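Local coordinates for protein pseudopodium-enriched atypical kinase 1 (Homo sapiens, PDB 6BHC) that is a pseudokinase that forms dimers and probably works in signalling as a scaffold rather than as an active tyrosine kinase, at residues Val72-Ser77 with Asn130-Trp135; Tyr86-Cys91 with Val147-Glu152; Asp203-Asn208 with Val240-Gln245. The protein carries 1 engineered substitution. All blocks are in the same frame, centred on the assembly; numbering follows the deposited sequence.

Contact 1. Residues Val72-Ser77 with Asn130-Trp135; sequences VYYTAS and NRLLPW
The phenol OH of Tyr74 donates a short hydrogen bond of 2.5 Å to the backbone O of Leu132. The carbonyl meets the ring at its edge, close to the ring plane. The phenol in turn lies in the carbonyl plane, on a lone pair, with a C=O...O angle of 119°. The tyrosine CB already faces the loop, and CG stands anti to the carbonyl carbon (chi1 -70°). The Leu132 side chain also packs against the phenol end: Leu132 CD2 lies 3.9 Å from Tyr74 CZ, and the two side chains meet at a slant. Both residues are buried, and Leu59 of strand 57-59 touches each of them. In kinase terms, Val72-Ser77 belongs to the second strand of the N-lobe sheet, and Asn130-Trp135 to the loop linking the fourth and fifth strands. Two residues before the tyrosine, Val72 uses a single methyl. Val72 CG1 is 4.1 Å from Leu133 CD2, and these side chains cross at about a right angle. The same CG1 lies 4.3 Å from Trp135 CH2. Within the loop, the Trp135 ring turns one face to Leu133 CB, which lies 4.0 Å above the ring centre.

Contact 2. Residues Tyr86-Cys91 with Val147-Glu152; sequences YAVKIC and VVITRE
Lys89 and Val148 form the hydrogen-bonded antiparallel pair with the shortest bonds. Lys89 N donates a hydrogen bond to Val148 O at 2.6 Å, and Val148 N returns one to Lys89 O at 2.7 Å. Ala87 and Thr150 form the next such pair, with a longer bond of 3.1 Å from Thr150 N to Ala87 O. On that face Ala87 CB meets Thr150 CG2 at 3.7 Å. The extended Lys89 chain carries the amine away from Val148, to a salt bridge with Asp70 and a hydrogen bond with Gln118. By sequence, Lys89 matches the conserved third-strand lysine of active kinases. On the other face Val88 spreads its methyls: Val88 CG1 is 3.6 Å from Val147 CG1, and Val88 CG2 is 3.9 Å from Ile149 CD1. Toward the ends, where Cys91 and Arg151 are partly exposed, contacts are fewer. Cys91 SG makes a single contact, with Val148 CG2. Tyr86 and Arg151 lie side by side, pointing the same way, with Tyr86 OH 4.0 Å from Arg151 NE and the ring and guanidinium planes 52° apart. Strand 71-78 flanks strand 85-91, strand 123-128 flanks strand 143-150, and Phe57 of strand 57-59 packs on Val88 and Ile149.

Contact 3. Residues Asp203-Asn208 with Val240-Gln245; sequences DLRLEN and VSNFSQ
Asn208 and Ser241 supply the backbone-centred hydrogen bonds. Asn208 O accepts twice from Ser241: from OG at 2.7 Å and from N at 3.1 Å. The hydroxyl lies above the carbonyl plane, while the amide N approaches nearly in line with the C=O bond. With Ser241 OG between its own N and carbonyl carbon (chi1 69°), hydroxyl and amide reach the same oxygen.

Amide to amide, Asn242 ND2 donates to Asn208 OD1 at 2.8 Å. The bond is fairly straight, and the acceptor lies in the Asn242 amide plane. The donor stands above the Asn208 carbonyl plane, and the two amide planes are 81° apart. Asn208 ND2 is used within its own loop, where it donates to Asp203 O at 2.8 Å. On the far segment, Ser244 OG donates to Asn242 OD1.

By sequence, Asp203-Asn208 is most of the segment corresponding to the kinase catalytic loop, which starts at His201, and Asn242-Phe243-Ser244 replaces the usual DFG motif. Asn242 thus takes the place of the DFG aspartate, consistent with a pseudokinase cleft. His201 binds Ser241 O and meets the Phe243 ring edge-to-face.

Ionic links stay within the first loop. Arg205 grips Asp203 side-on, NE to OD1 at 2.8 Å and NH2 to OD2. Arg205 also bridges to Glu207 through NH1, although the modelled length is doubtfully short. Asn208 ND2 lies over one face of the guanidinium, toward its rim.

Carbon contacts are few. Asp203 CB makes a van der Waals contact of 3.7 Å with Gln245 CG, on the more exposed side. The apolar pair is Leu204 CD2 and Val240 CG1, 4.3 Å apart.

Overall arrangement
Contacts 1 and 2 lie in the N-lobe, with centres about 10 Å apart. They share one antiparallel sheet, in which strands 71-78 and 85-91 are neighbours. Their segments alternate along the chain. They also touch: Val88 N and Ile90 N probably bond to Tyr74 O and Val72 O, and Leu133 packs on Ile90. Contact 3 follows later in the chain, at the catalytic loop and the DFG-like turn. Its centre lies about 19 Å from that of contact 1 and about 16 Å from that of contact 2, without touching either. Asp70 comes near both Lys89 and Asn242. Together the contacts trace the kinase fold from N-lobe sheet to an altered cleft.

Contact 1. Residues Val72-Ser77 with Asn130-Trp135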
loop_
_atom_site.group_PDB
_atom_site.type_symbol
_atom_site.label_atom_id
_atom_site.label_comp_id
_atom_site.label_asym_id
_atom_site.label_seq_id
_atom_site.Cartn_x
_atom_site.Cartn_y
_atom_site.Cartn_z
ATOM N N VAL A 72 32.075 -22.146 -14.019
ATOM C CA VAL A 72 31.508 -22.894 -12.907
ATOM C C VAL A 72 31.419 -21.951 -11.714
ATOM O O VAL A 72 32.243 -21.044 -11.555
ATOM C CB VAL A 72 32.346 -24.155 -12.582
ATOM C CG1 VAL A 72 33.713 -23.775 -12.025
ATOM C CG2 VAL A 72 31.602 -25.069 -11.630
ATOM N N TYR A 73 30.396 -22.150 -10.886
ATOM C CA TYR A 73 30.101 -21.253 -9.776
ATOM C C TYR A 73 30.209 -21.985 -8.447
ATOM O O TYR A 73 29.779 -23.136 -8.323
ATOM C CB TYR A 73 28.701 -20.651 -9.904
ATOM C CG TYR A 73 28.570 -19.603 -10.980
ATOM C CD1 TYR A 73 28.841 -18.267 -10.712
ATOM C CD2 TYR A 73 28.164 -19.946 -12.264
ATOM C CE1 TYR A 73 28.712 -17.302 -11.693
ATOM C CE2 TYR A 73 28.035 -18.990 -13.251
ATOM C CZ TYR A 73 28.311 -17.671 -12.961
ATOM O OH TYR A 73 28.183 -16.715 -13.940
ATOM N N TYR A 74 30.768 -21.299 -7.451
ATOM C CA TYR A 74 30.868 -21.820 -6.096
ATOM C C TYR A 74 30.496 -20.721 -5.114
ATOM O O TYR A 74 31.008 -19.602 -5.211
ATOM C CB TYR A 74 32.283 -22.327 -5.792
ATOM C CG TYR A 74 32.677 -23.585 -6.529
ATOM C CD1 TYR A 74 33.270 -23.522 -7.783
ATOM C CD2 TYR A 74 32.473 -24.837 -5.963
ATOM C CE1 TYR A 74 33.638 -24.671 -8.458
ATOM C CE2 TYR A 74 32.838 -25.991 -6.628
ATOM C CZ TYR A 74 33.419 -25.902 -7.876
ATOM O OH TYR A 74 33.784 -27.048 -8.543
ATOM N N THR A 75 29.608 -21.038 -4.177
ATOM C CA THR A 75 29.327 -20.118 -3.085
ATOM C C THR A 75 30.544 -20.020 -2.175
ATOM O O THR A 75 31.195 -21.024 -1.875
ATOM C CB THR A 75 28.108 -20.582 -2.289
ATOM O OG1 THR A 75 28.375 -21.863 -1.708
ATOM C CG2 THR A 75 26.895 -20.692 -3.196
ATOM N N ALA A 76 30.857 -18.803 -1.740
ATOM C CA ALA A 76 32.069 -18.568 -0.972
ATOM C C ALA A 76 31.814 -17.530 0.109
ATOM O O ALA A 76 30.909 -16.697 0.007
ATOM C CB ALA A 76 33.226 -18.114 -1.869
ATOM N N SER A 77 32.639 -17.594 1.151
ATOM C CA SER A 77 32.649 -16.617 2.233
ATOM C C SER A 77 33.899 -15.759 2.076
ATOM O O SER A 77 35.018 -16.243 2.275
ATOM C CB SER A 77 32.621 -17.312 3.593
ATOM O OG SER A 77 32.862 -16.393 4.644
ATOM N N ASN A 130 42.367 -28.625 -10.175
ATOM C CA ASN A 130 41.621 -29.267 -11.250
ATOM C C ASN A 130 40.387 -30.000 -10.743
ATOM O O ASN A 130 39.439 -30.195 -11.512
ATOM C CB ASN A 130 42.525 -30.240 -12.011
ATOM C CG ASN A 130 43.604 -29.536 -12.810
ATOM O OD1 ASN A 130 43.851 -28.343 -12.628
ATOM N ND2 ASN A 130 44.254 -30.276 -13.700
ATOM N N ARG A 131 40.373 -30.412 -9.471
ATOM C CA ARG A 131 39.219 -31.125 -8.937
ATOM C C ARG A 131 37.963 -30.264 -8.922
ATOM O O ARG A 131 36.853 -30.805 -8.911
ATOM C CB ARG A 131 39.526 -31.635 -7.531
ATOM C CG ARG A 131 39.949 -30.546 -6.562
ATOM C CD ARG A 131 40.221 -31.113 -5.178
ATOM N NE ARG A 131 40.635 -30.074 -4.240
ATOM C CZ ARG A 131 39.791 -29.318 -3.544
ATOM N NH1 ARG A 131 38.482 -29.485 -3.680
ATOM N NH2 ARG A 131 40.255 -28.395 -2.713
ATOM N N LEU A 132 38.111 -28.937 -8.926
ATOM C CA LEU A 132 36.953 -28.052 -8.962
ATOM C C LEU A 132 36.395 -27.902 -10.370
ATOM O O LEU A 132 35.193 -27.664 -10.536
ATOM C CB LEU A 132 37.324 -26.679 -8.399
ATOM C CG LEU A 132 37.766 -26.631 -6.936
ATOM C CD1 LEU A 132 38.246 -25.232 -6.577
ATOM C CD2 LEU A 132 36.622 -27.068 -6.033
ATOM N N LEU A 133 37.241 -28.045 -11.387
ATOM C CA LEU A 133 36.824 -27.851 -12.768
ATOM C C LEU A 133 36.359 -29.174 -13.358
ATOM O O LEU A 133 37.135 -30.141 -13.369
ATOM C CB LEU A 133 37.964 -27.290 -13.596
ATOM C CG LEU A 133 38.603 -26.026 -13.028
ATOM C CD1 LEU A 133 39.783 -25.606 -13.880
ATOM C CD2 LEU A 133 37.576 -24.911 -12.935
ATOM N N PRO A 134 35.121 -29.269 -13.847
ATOM C CA PRO A 134 34.675 -30.536 -14.444
ATOM C C PRO A 134 35.379 -30.867 -15.747
ATOM O O PRO A 134 35.501 -32.051 -16.083
ATOM C CB PRO A 134 33.169 -30.315 -14.659
ATOM C CG PRO A 134 32.814 -29.144 -13.792
ATOM C CD PRO A 134 34.033 -28.284 -13.751
ATOM N N TRP A 135 35.849 -29.866 -16.489
ATOM C CA TRP A 135 36.477 -30.084 -17.786
ATOM C C TRP A 135 37.975 -30.347 -17.687
ATOM O O TRP A 135 38.669 -30.295 -18.708
ATOM C CB TRP A 135 36.221 -28.885 -18.706
ATOM C CG TRP A 135 36.818 -27.600 -18.211
ATOM C CD1 TRP A 135 38.087 -27.147 -18.428
ATOM C CD2 TRP A 135 36.167 -26.601 -17.417
ATOM N NE1 TRP A 135 38.268 -25.930 -17.817
ATOM C CE2 TRP A 135 37.103 -25.572 -17.189
ATOM C CE3 TRP A 135 34.884 -26.477 -16.876
ATOM C CZ2 TRP A 135 36.796 -24.435 -16.444
ATOM C CZ3 TRP A 135 34.581 -25.347 -16.136
ATOM C CH2 TRP A 135 35.533 -24.342 -15.926
#

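Contact 2. Residues Tyr86-Cys91 with Val147-Glu152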
loop_
_atom_site.group_PDB
_atom_site.type_symbol
_atom_site.label_atom_id
_atom_site.label_comp_id
_atom_site.label_asym_id
_atom_site.label_seq_id
_atom_site.Cartn_x
_atom_site.Cartn_y
_atom_site.Cartn_z
ATOM N N TYR A 86 28.449 -14.280 -1.629
ATOM C CA TYR A 86 29.397 -14.130 -2.721
ATOM C C TYR A 86 29.471 -15.438 -3.489
ATOM O O TYR A 86 29.368 -16.518 -2.901
ATOM C CB TYR A 86 30.795 -13.741 -2.218
ATOM C CG TYR A 86 30.903 -12.325 -1.696
ATOM C CD1 TYR A 86 31.121 -11.259 -2.561
ATOM C CD2 TYR A 86 30.803 -12.055 -0.338
ATOM C CE1 TYR A 86 31.226 -9.963 -2.087
ATOM C CE2 TYR A 86 30.907 -10.763 0.145
ATOM C CZ TYR A 86 31.119 -9.722 -0.733
ATOM O OH TYR A 86 31.224 -8.436 -0.254
ATOM N N ALA A 87 29.645 -15.333 -4.803
ATOM C CA ALA A 87 29.814 -16.487 -5.672
ATOM C C ALA A 87 31.119 -16.337 -6.440
ATOM O O ALA A 87 31.420 -15.253 -6.952
ATOM C CB ALA A 87 28.637 -16.630 -6.639
ATOM N N VAL A 88 31.890 -17.417 -6.506
ATOM C CA VAL A 88 33.155 -17.447 -7.229
ATOM C C VAL A 88 32.894 -18.024 -8.612
ATOM O O VAL A 88 32.450 -19.171 -8.743
ATOM C CB VAL A 88 34.213 -18.266 -6.475
ATOM C CG1 VAL A 88 35.416 -18.515 -7.362
ATOM C CG2 VAL A 88 34.626 -17.547 -5.200
ATOM N N LYS A 89 33.161 -17.229 -9.644
ATOM C CA LYS A 89 32.937 -17.626 -11.029
ATOM C C LYS A 89 34.285 -17.950 -11.663
ATOM O O LYS A 89 35.110 -17.054 -11.873
ATOM C CB LYS A 89 32.211 -16.519 -11.791
ATOM C CG LYS A 89 31.918 -16.840 -13.243
ATOM C CD LYS A 89 31.277 -15.660 -13.961
ATOM C CE LYS A 89 31.008 -15.987 -15.423
ATOM N NZ LYS A 89 30.337 -14.863 -16.138
ATOM N N ILE A 90 34.508 -19.225 -11.964
ATOM C CA ILE A 90 35.761 -19.701 -12.541
ATOM C C ILE A 90 35.523 -19.946 -14.026
ATOM O O ILE A 90 34.886 -20.934 -14.408
ATOM C CB ILE A 90 36.264 -20.969 -11.840
ATOM C CG1 ILE A 90 36.247 -20.787 -10.321
ATOM C CG2 ILE A 90 37.669 -21.314 -12.312
ATOM C CD1 ILE A 90 36.650 -22.032 -9.557
ATOM N N CYS A 91 36.049 -19.062 -14.867
ATOM C CA CYS A 91 35.756 -19.080 -16.291
ATOM C C CYS A 91 36.526 -20.194 -16.999
ATOM O O CYS A 91 37.554 -20.682 -16.521
ATOM C CB CYS A 91 36.082 -17.721 -16.910
ATOM S SG CYS A 91 35.204 -16.349 -16.120
ATOM N N VAL A 147 39.172 -15.683 -12.462
ATOM C CA VAL A 147 38.182 -15.836 -11.403
ATOM C C VAL A 147 37.413 -14.532 -11.274
ATOM O O VAL A 147 38.014 -13.465 -11.105
ATOM C CB VAL A 147 38.839 -16.224 -10.068
ATOM C CG1 VAL A 147 37.798 -16.271 -8.962
ATOM C CG2 VAL A 147 39.550 -17.564 -10.197
ATOM N N VAL A 148 36.089 -14.617 -11.354
ATOM C CA VAL A 148 35.208 -13.462 -11.247
ATOM C C VAL A 148 34.348 -13.627 -10.001
ATOM O O VAL A 148 33.907 -14.737 -9.685
ATOM C CB VAL A 148 34.333 -13.301 -12.509
ATOM C CG1 VAL A 148 33.498 -12.033 -12.431
ATOM C CG2 VAL A 148 35.204 -13.298 -13.757
ATOM N N ILE A 149 34.123 -12.526 -9.290
ATOM C CA ILE A 149 33.319 -12.514 -8.073
ATOM C C ILE A 149 32.025 -11.768 -8.362
ATOM O O ILE A 149 32.043 -10.696 -8.982
ATOM C CB ILE A 149 34.079 -11.866 -6.902
ATOM C CG1 ILE A 149 35.468 -12.491 -6.758
ATOM C CG2 ILE A 149 33.297 -12.016 -5.606
ATOM C CD1 ILE A 149 35.442 -13.987 -6.535
ATOM N N THR A 150 30.903 -12.333 -7.918
ATOM C CA THR A 150 29.599 -11.711 -8.090
ATOM C C THR A 150 28.801 -11.842 -6.802
ATOM O O THR A 150 28.980 -12.794 -6.037
ATOM C CB THR A 150 28.816 -12.333 -9.261
ATOM O OG1 THR A 150 27.510 -11.748 -9.330
ATOM C CG2 THR A 150 28.687 -13.839 -9.084
ATOM N N ARG A 151 27.919 -10.869 -6.564
ATOM C CA ARG A 151 27.087 -10.868 -5.368
ATOM C C ARG A 151 25.747 -11.563 -5.569
ATOM O O ARG A 151 25.096 -11.918 -4.581
ATOM C CB ARG A 151 26.847 -9.433 -4.887
ATOM C CG ARG A 151 28.101 -8.729 -4.387
ATOM C CD ARG A 151 27.774 -7.389 -3.740
ATOM N NE ARG A 151 28.934 -6.816 -3.060
ATOM C CZ ARG A 151 29.749 -5.913 -3.596
ATOM N NH1 ARG A 151 30.780 -5.452 -2.901
ATOM N NH2 ARG A 151 29.532 -5.467 -4.826
ATOM N N GLU A 152 25.320 -11.762 -6.815
ATOM C CA GLU A 152 24.083 -12.484 -7.114
ATOM C C GLU A 152 24.446 -13.945 -7.347
ATOM O O GLU A 152 24.969 -14.307 -8.404
ATOM C CB GLU A 152 23.375 -11.881 -8.324
ATOM C CG GLU A 152 22.842 -10.468 -8.109
ATOM C CD GLU A 152 23.927 -9.408 -8.173
ATOM O OE1 GLU A 152 24.966 -9.655 -8.823
ATOM O OE2 GLU A 152 23.741 -8.328 -7.572
#

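Contact 3. Residues Asp203-Asn208 with Val240-Gln245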
loop_
_atom_site.group_PDB
_atom_site.type_symbol
_atom_site.label_atom_id
_atom_site.label_comp_id
_atom_site.label_asym_id
_atom_site.label_seq_id
_atom_site.Cartn_x
_atom_site.Cartn_y
_atom_site.Cartn_z
ATOM N N ASP A 203 24.973 -15.171 -28.329
ATOM C CA ASP A 203 25.156 -16.514 -27.787
ATOM C C ASP A 203 24.080 -16.788 -26.739
ATOM O O ASP A 203 24.360 -17.228 -25.622
ATOM C CB ASP A 203 26.562 -16.684 -27.212
ATOM C CG ASP A 203 26.917 -18.138 -26.961
ATOM O OD1 ASP A 203 26.409 -19.009 -27.701
ATOM O OD2 ASP A 203 27.701 -18.410 -26.028
ATOM N N LEU A 204 22.827 -16.525 -27.095
ATOM C CA LEU A 204 21.704 -16.726 -26.186
ATOM C C LEU A 204 21.369 -18.211 -26.148
ATOM O O LEU A 204 20.682 -18.732 -27.029
ATOM C CB LEU A 204 20.507 -15.892 -26.623
ATOM C CG LEU A 204 20.673 -14.378 -26.477
ATOM C CD1 LEU A 204 19.455 -13.642 -27.015
ATOM C CD2 LEU A 204 20.927 -14.011 -25.022
ATOM N N ARG A 205 21.866 -18.901 -25.125
ATOM C CA ARG A 205 21.572 -20.308 -24.901
ATOM C C ARG A 205 21.094 -20.489 -23.468
ATOM O O ARG A 205 21.420 -19.692 -22.584
ATOM C CB ARG A 205 22.799 -21.188 -25.186
ATOM C CG ARG A 205 23.148 -21.270 -26.668
ATOM C CD ARG A 205 24.393 -22.107 -26.940
ATOM N NE ARG A 205 25.621 -21.427 -26.535
ATOM C CZ ARG A 205 26.385 -21.804 -25.515
ATOM N NH1 ARG A 205 26.056 -22.867 -24.795
ATOM N NH2 ARG A 205 27.484 -21.124 -25.220
ATOM N N LEU A 206 20.304 -21.544 -23.248
ATOM C CA LEU A 206 19.657 -21.721 -21.950
ATOM C C LEU A 206 20.671 -21.898 -20.828
ATOM O O LEU A 206 20.393 -21.532 -19.680
ATOM C CB LEU A 206 18.696 -22.909 -21.999
ATOM C CG LEU A 206 17.462 -22.740 -22.891
ATOM C CD1 LEU A 206 16.557 -23.960 -22.810
ATOM C CD2 LEU A 206 16.697 -21.478 -22.520
ATOM N N GLU A 207 21.849 -22.445 -21.132
ATOM C CA GLU A 207 22.897 -22.588 -20.128
ATOM C C GLU A 207 23.623 -21.279 -19.840
ATOM O O GLU A 207 24.440 -21.236 -18.913
ATOM C CB GLU A 207 23.906 -23.658 -20.563
ATOM C CG GLU A 207 24.494 -23.463 -21.955
ATOM C CD GLU A 207 23.636 -24.066 -23.059
ATOM O OE1 GLU A 207 22.445 -24.353 -22.809
ATOM O OE2 GLU A 207 24.157 -24.256 -24.178
ATOM N N ASN A 208 23.348 -20.219 -20.598
ATOM C CA ASN A 208 23.905 -18.900 -20.334
ATOM C C ASN A 208 22.952 -18.006 -19.553
ATOM O O ASN A 208 23.321 -16.881 -19.206
ATOM C CB ASN A 208 24.298 -18.217 -21.650
ATOM C CG ASN A 208 25.451 -18.915 -22.349
ATOM O OD1 ASN A 208 26.341 -19.466 -21.702
ATOM N ND2 ASN A 208 25.438 -18.896 -23.677
ATOM N N VAL A 240 21.122 -12.600 -17.503
ATOM C CA VAL A 240 21.831 -12.902 -18.742
ATOM C C VAL A 240 23.329 -12.817 -18.485
ATOM O O VAL A 240 23.818 -11.836 -17.915
ATOM C CB VAL A 240 21.408 -11.941 -19.864
ATOM C CG1 VAL A 240 22.058 -12.342 -21.181
ATOM C CG2 VAL A 240 19.894 -11.904 -19.998
ATOM N N SER A 241 24.062 -13.844 -18.907
ATOM C CA SER A 241 25.496 -13.905 -18.673
ATOM C C SER A 241 26.191 -14.389 -19.937
ATOM O O SER A 241 25.559 -14.622 -20.974
ATOM C CB SER A 241 25.825 -14.818 -17.488
ATOM O OG SER A 241 25.555 -16.171 -17.807
ATOM N N ASN A 242 27.512 -14.536 -19.833
ATOM C CA ASN A 242 28.364 -15.019 -20.912
ATOM C C ASN A 242 28.307 -14.103 -22.126
ATOM O O ASN A 242 27.594 -14.383 -23.095
ATOM C CB ASN A 242 27.988 -16.447 -21.306
ATOM C CG ASN A 242 29.007 -17.076 -22.229
ATOM O OD1 ASN A 242 30.072 -16.506 -22.471
ATOM N ND2 ASN A 242 28.697 -18.262 -22.740
ATOM N N PHE A 243 29.072 -13.014 -22.084
ATOM C CA PHE A 243 29.183 -12.078 -23.195
ATOM C C PHE A 243 30.454 -12.302 -24.008
ATOM O O PHE A 243 31.042 -11.343 -24.519
ATOM C CB PHE A 243 29.123 -10.641 -22.678
ATOM C CG PHE A 243 27.759 -10.226 -22.204
ATOM C CD1 PHE A 243 27.276 -10.649 -20.976
ATOM C CD2 PHE A 243 26.959 -9.412 -22.988
ATOM C CE1 PHE A 243 26.020 -10.269 -20.541
ATOM C CE2 PHE A 243 25.702 -9.028 -22.560
ATOM C CZ PHE A 243 25.233 -9.456 -21.335
ATOM N N SER A 244 30.888 -13.559 -24.142
ATOM C CA SER A 244 32.122 -13.847 -24.868
ATOM C C SER A 244 31.963 -13.629 -26.368
ATOM O O SER A 244 32.945 -13.321 -27.053
ATOM C CB SER A 244 32.571 -15.282 -24.593
ATOM O OG SER A 244 32.663 -15.533 -23.202
ATOM N N GLN A 245 30.751 -13.791 -26.895
ATOM C CA GLN A 245 30.480 -13.623 -28.316
ATOM C C GLN A 245 29.826 -12.282 -28.630
ATOM O O GLN A 245 29.373 -12.076 -29.759
ATOM C CB GLN A 245 29.585 -14.758 -28.820
ATOM C CG GLN A 245 30.024 -16.152 -28.401
ATOM C CD GLN A 245 31.153 -16.693 -29.252
ATOM O OE1 GLN A 245 32.326 -16.427 -28.992
ATOM N NE2 GLN A 245 30.802 -17.464 -30.275
#